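Malic enzyme (Entamoeba histolytica, PDB 3NV9) probably catalyses the oxidative decarboxylation of malate to pyruvate with NAD or NADP as the acceptor, working as an entangled dimer. Local coordinates at residues N91-V96 / G128-V133; A164-D169 / W191-Q196. All coordinates share one frame; numbering follows the deposited sequence.

Contact 1: N91-V96 / G128-V133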
# COMPACT_ATOMS: atom_id res chain seq x y z
N ASN A 91 3.32 -1.10 -11.63
CA ASN A 91 3.91 -2.30 -11.01
C ASN A 91 3.28 -2.61 -9.62
O ASN A 91 3.89 -3.30 -8.81
CB ASN A 91 5.45 -2.13 -10.98
CG ASN A 91 6.23 -3.45 -10.65
OD1 ASN A 91 7.11 -3.43 -9.78
ND2 ASN A 91 5.92 -4.54 -11.33
N PHE A 92 2.04 -2.14 -9.37
CA PHE A 92 1.44 -2.12 -7.99
C PHE A 92 0.31 -3.13 -7.90
O PHE A 92 -0.68 -3.04 -8.67
CB PHE A 92 0.92 -0.69 -7.62
CG PHE A 92 0.77 -0.41 -6.12
CD1 PHE A 92 1.57 -1.07 -5.15
CD2 PHE A 92 -0.10 0.60 -5.69
CE1 PHE A 92 1.46 -0.75 -3.76
CE2 PHE A 92 -0.23 0.93 -4.31
CZ PHE A 92 0.54 0.24 -3.34
N VAL A 93 0.46 -4.08 -6.97
CA VAL A 93 -0.50 -5.14 -6.79
C VAL A 93 -1.16 -5.02 -5.42
O VAL A 93 -0.45 -4.78 -4.45
CB VAL A 93 0.12 -6.52 -6.99
CG1 VAL A 93 -0.86 -7.61 -6.56
CG2 VAL A 93 0.51 -6.69 -8.53
N GLY A 94 -2.51 -5.11 -5.37
CA GLY A 94 -3.22 -5.14 -4.08
C GLY A 94 -3.57 -6.56 -3.67
O GLY A 94 -4.14 -7.29 -4.45
N VAL A 95 -3.17 -6.97 -2.48
CA VAL A 95 -3.44 -8.32 -2.02
C VAL A 95 -4.69 -8.14 -1.18
O VAL A 95 -4.60 -7.71 -0.03
CB VAL A 95 -2.24 -8.88 -1.14
CG1 VAL A 95 -2.39 -10.36 -0.75
CG2 VAL A 95 -0.90 -8.76 -1.92
N VAL A 96 -5.84 -8.40 -1.78
CA VAL A 96 -7.15 -8.09 -1.23
C VAL A 96 -7.73 -9.36 -0.61
O VAL A 96 -7.78 -10.41 -1.23
CB VAL A 96 -8.12 -7.48 -2.33
CG1 VAL A 96 -9.56 -7.22 -1.77
CG2 VAL A 96 -7.54 -6.19 -2.83
N GLY A 128 9.15 -11.85 -7.35
CA GLY A 128 8.63 -11.34 -8.58
C GLY A 128 8.98 -9.93 -9.05
O GLY A 128 8.59 -9.54 -10.16
N GLY A 129 9.64 -9.13 -8.22
CA GLY A 129 9.92 -7.79 -8.68
C GLY A 129 8.66 -6.94 -8.68
O GLY A 129 8.65 -5.88 -9.29
N ILE A 130 7.63 -7.38 -7.95
CA ILE A 130 6.37 -6.68 -7.90
C ILE A 130 6.21 -5.81 -6.65
O ILE A 130 6.57 -6.25 -5.55
CB ILE A 130 5.26 -7.71 -8.02
CG1 ILE A 130 5.45 -8.47 -9.35
CG2 ILE A 130 3.91 -7.06 -8.04
CD1 ILE A 130 4.79 -9.79 -9.36
N ASP A 131 5.71 -4.56 -6.78
CA ASP A 131 5.37 -3.79 -5.53
C ASP A 131 3.95 -4.13 -5.07
O ASP A 131 3.04 -4.07 -5.84
CB ASP A 131 5.55 -2.29 -5.74
CG ASP A 131 7.01 -1.95 -6.03
OD1 ASP A 131 7.87 -2.21 -5.17
OD2 ASP A 131 7.31 -1.43 -7.13
N ALA A 132 3.76 -4.57 -3.84
CA ALA A 132 2.45 -5.08 -3.44
C ALA A 132 2.22 -4.76 -1.96
O ALA A 132 3.18 -4.67 -1.20
CB ALA A 132 2.36 -6.50 -3.69
N VAL A 133 0.97 -4.50 -1.58
CA VAL A 133 0.68 -4.28 -0.21
C VAL A 133 -0.55 -5.09 0.25
O VAL A 133 -1.45 -5.35 -0.52
CB VAL A 133 0.54 -2.80 0.17
CG1 VAL A 133 1.91 -2.11 0.17
CG2 VAL A 133 -0.49 -2.10 -0.64

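Contact 2: A164-D169 / W191-Q196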
# COMPACT_ATOMS: atom_id res chain seq x y z
N ALA A 164 -2.77 -4.46 -10.80
CA ALA A 164 -3.58 -5.67 -10.75
C ALA A 164 -4.16 -5.90 -9.37
O ALA A 164 -3.70 -5.29 -8.39
CB ALA A 164 -2.77 -6.88 -11.16
N ILE A 165 -5.13 -6.81 -9.27
CA ILE A 165 -5.63 -7.19 -7.99
C ILE A 165 -5.43 -8.66 -7.74
O ILE A 165 -5.76 -9.50 -8.58
CB ILE A 165 -7.18 -6.94 -7.80
CG1 ILE A 165 -7.53 -5.46 -7.94
CG2 ILE A 165 -7.66 -7.59 -6.48
CD1 ILE A 165 -6.85 -4.59 -6.99
N ASN A 166 -4.91 -8.97 -6.56
CA ASN A 166 -4.62 -10.34 -6.20
C ASN A 166 -5.50 -10.73 -5.03
O ASN A 166 -5.13 -10.54 -3.85
CB ASN A 166 -3.10 -10.45 -5.92
CG ASN A 166 -2.69 -11.78 -5.33
OD1 ASN A 166 -2.56 -11.89 -4.10
ND2 ASN A 166 -2.48 -12.80 -6.18
N LEU A 167 -6.68 -11.25 -5.34
CA LEU A 167 -7.62 -11.73 -4.30
C LEU A 167 -7.00 -12.92 -3.58
O LEU A 167 -6.42 -13.80 -4.20
CB LEU A 167 -8.98 -12.15 -4.92
CG LEU A 167 -9.72 -11.12 -5.82
CD1 LEU A 167 -10.76 -11.79 -6.70
CD2 LEU A 167 -10.38 -10.01 -4.95
N GLU A 168 -7.14 -12.95 -2.26
CA GLU A 168 -6.71 -14.09 -1.47
C GLU A 168 -7.76 -14.45 -0.39
O GLU A 168 -8.37 -13.54 0.19
CB GLU A 168 -5.41 -13.70 -0.72
CG GLU A 168 -4.17 -13.39 -1.58
CD GLU A 168 -3.49 -14.65 -2.08
OE1 GLU A 168 -2.48 -14.47 -2.80
OE2 GLU A 168 -3.93 -15.80 -1.76
N ASP A 169 -7.86 -15.75 -0.08
CA ASP A 169 -8.37 -16.23 1.21
C ASP A 169 -9.80 -15.67 1.50
O ASP A 169 -10.09 -15.11 2.58
CB ASP A 169 -7.37 -15.87 2.32
CG ASP A 169 -6.06 -16.67 2.23
OD1 ASP A 169 -5.84 -17.38 1.24
OD2 ASP A 169 -5.21 -16.57 3.15
N TRP A 191 -7.71 -11.58 -10.30
CA TRP A 191 -7.67 -13.03 -10.25
C TRP A 191 -7.70 -13.41 -8.78
O TRP A 191 -7.58 -12.55 -7.93
CB TRP A 191 -6.44 -13.57 -11.01
CG TRP A 191 -5.19 -13.67 -10.22
CD1 TRP A 191 -4.69 -12.75 -9.35
CD2 TRP A 191 -4.24 -14.77 -10.24
NE1 TRP A 191 -3.49 -13.20 -8.82
CE2 TRP A 191 -3.21 -14.45 -9.34
CE3 TRP A 191 -4.17 -16.00 -10.93
CZ2 TRP A 191 -2.12 -15.30 -9.10
CZ3 TRP A 191 -3.07 -16.84 -10.70
CH2 TRP A 191 -2.08 -16.49 -9.80
N HIS A 192 -7.86 -14.69 -8.49
CA HIS A 192 -7.96 -15.16 -7.13
C HIS A 192 -6.83 -16.23 -6.98
O HIS A 192 -6.86 -17.28 -7.61
CB HIS A 192 -9.42 -15.63 -6.87
CG HIS A 192 -9.66 -16.30 -5.54
ND1 HIS A 192 -8.84 -16.13 -4.45
CD2 HIS A 192 -10.66 -17.10 -5.12
CE1 HIS A 192 -9.29 -16.84 -3.43
NE2 HIS A 192 -10.40 -17.44 -3.81
N ASP A 193 -5.79 -15.88 -6.21
CA ASP A 193 -4.58 -16.67 -6.11
C ASP A 193 -4.94 -18.10 -5.72
O ASP A 193 -4.43 -19.04 -6.32
CB ASP A 193 -3.66 -16.03 -5.06
CG ASP A 193 -2.22 -16.57 -5.06
OD1 ASP A 193 -1.83 -17.29 -6.01
OD2 ASP A 193 -1.50 -16.30 -4.06
N ASP A 194 -5.82 -18.28 -4.74
CA ASP A 194 -6.26 -19.65 -4.36
C ASP A 194 -6.95 -20.45 -5.48
O ASP A 194 -7.03 -21.66 -5.38
CB ASP A 194 -7.21 -19.59 -3.19
CG ASP A 194 -6.61 -18.92 -2.04
OD1 ASP A 194 -5.88 -19.61 -1.28
OD2 ASP A 194 -6.84 -17.71 -1.91
N GLN A 195 -7.43 -19.77 -6.51
CA GLN A 195 -8.03 -20.46 -7.65
C GLN A 195 -6.93 -20.79 -8.67
O GLN A 195 -6.30 -21.81 -8.51
CB GLN A 195 -9.21 -19.68 -8.25
CG GLN A 195 -10.53 -19.85 -7.46
CD GLN A 195 -11.61 -18.92 -7.98
OE1 GLN A 195 -12.06 -19.03 -9.11
NE2 GLN A 195 -11.97 -17.95 -7.18
N GLN A 196 -6.66 -19.94 -9.66
CA GLN A 196 -5.67 -20.32 -10.69
C GLN A 196 -4.18 -20.43 -10.16
O GLN A 196 -3.39 -21.25 -10.61
CB GLN A 196 -5.73 -19.33 -11.86
CG GLN A 196 -7.07 -19.20 -12.57
CD GLN A 196 -7.12 -17.92 -13.39
OE1 GLN A 196 -6.87 -16.83 -12.85
NE2 GLN A 196 -7.43 -18.04 -14.71
O HOH W 1 -3.44 -18.24 -1.13

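Contact 1: N91-V96 / G128-V133
V93 and D131 form the shortest bond of this strand pair: V93 N gives its hydrogen to D131 O at 2.8 Å. D131 N in turn bonds to N91 O at 3.0 Å, though at a bent 137°. Further along, V133 N reaches V93 O at 3.2 Å. V95 N then meets V133 O at 3.1 Å in a nearly straight bond. The carboxylate of D131 crosses the side chain of N91 at about a right angle, the two planes 81° apart. D131 OD1 accepts a hydrogen bond from I49 N of the second subunit and forms a salt bridge with K125 NZ.

F92, D131 and V133 share one face of the sheet. The ring of F92 has CG anti to the backbone N (chi1 -159°) and turns its CD1 edge to D131 O. Its CZ touches V133 CG2 at 3.7 Å. I49 of the second subunit packs on F92 and V133. V93 and A132 take the other face. V93 CG2 presses on I130 CG2 at 3.5 Å, a tight carbon pair, and M124 of helix 114-128 covers V93, I130 and A132. Strand 92-97, helix 114-128 and strand 131-136 make a classic beta-alpha-beta unit, with the two strands parallel neighbours.

Contact 2: A164-D169 / W191-Q196
L167 and W191 begin the backbone bonds: L167 N meets W191 O at 3.0 Å. Before it, W191 N makes a weak bond to I165 O. L167 O then accepts D193 N at 3.0 Å, where helix 193-213 takes over from the strand. H192 ND1 is a second, weak donor to this oxygen, which lies near the plane of the imidazole.

The acidic side chains gather where the strands end. D169 N points to D194 OD2 at 2.9 Å in an almost straight bond of 172°. It meets that oxygen on the syn side, somewhat out of the carboxylate plane. One water bridges E168 OE2 at 2.6 Å and D194 OD1 at 2.8 Å. The E168 chain is bent at chi2 (-79°), and its carboxylate lies against D193 CB. D169 OD1 also bonds a glycerol, probably from the crystallisation liquor. In malic enzymes the divalent metal is held by a Glu-Asp pair and the second Asp of a later Asp-Asp pair. E168, D169 and D194 fit that pattern, so this is probably the active-site metal pocket. Strand 164-167, helix 174-185 and strand 190-192 form the beta-alpha-beta unit that brings them together.

The packing sets W191 beside N166, the two side chains pointing the same way with their planes 49° apart. D193 CA sits 4.1 Å above one face of the indole, toward its rim. On the opposite face of the sheet, the chain of L167 rests on the backbone of the next strand, its CG 3.3 Å from W191 O. L179 covers L167, and C175 covers H192, both from helix 174-185.

The two contacts follow one another along the chain, residues 91-133 first and 164-196 after them, and their centres lie 12 Å apart. Both belong to one parallel sheet of four strands, ordered 131-136, 92-97, 164-167, 190-192. Contact 1 joins the first two strands and contact 2 the last two. The middle strands are neighbours, tied by probable hydrogen bonds from N166 N to G94 O and from E168 N to V96 O. V95 also packs on E168. Helix 114-128 and helix 363-372 touch both contacts. Contact 1 faces the second subunit, while contact 2 touches no other protein chain. The sheet thus runs from the dimer interface to the probable metal pocket.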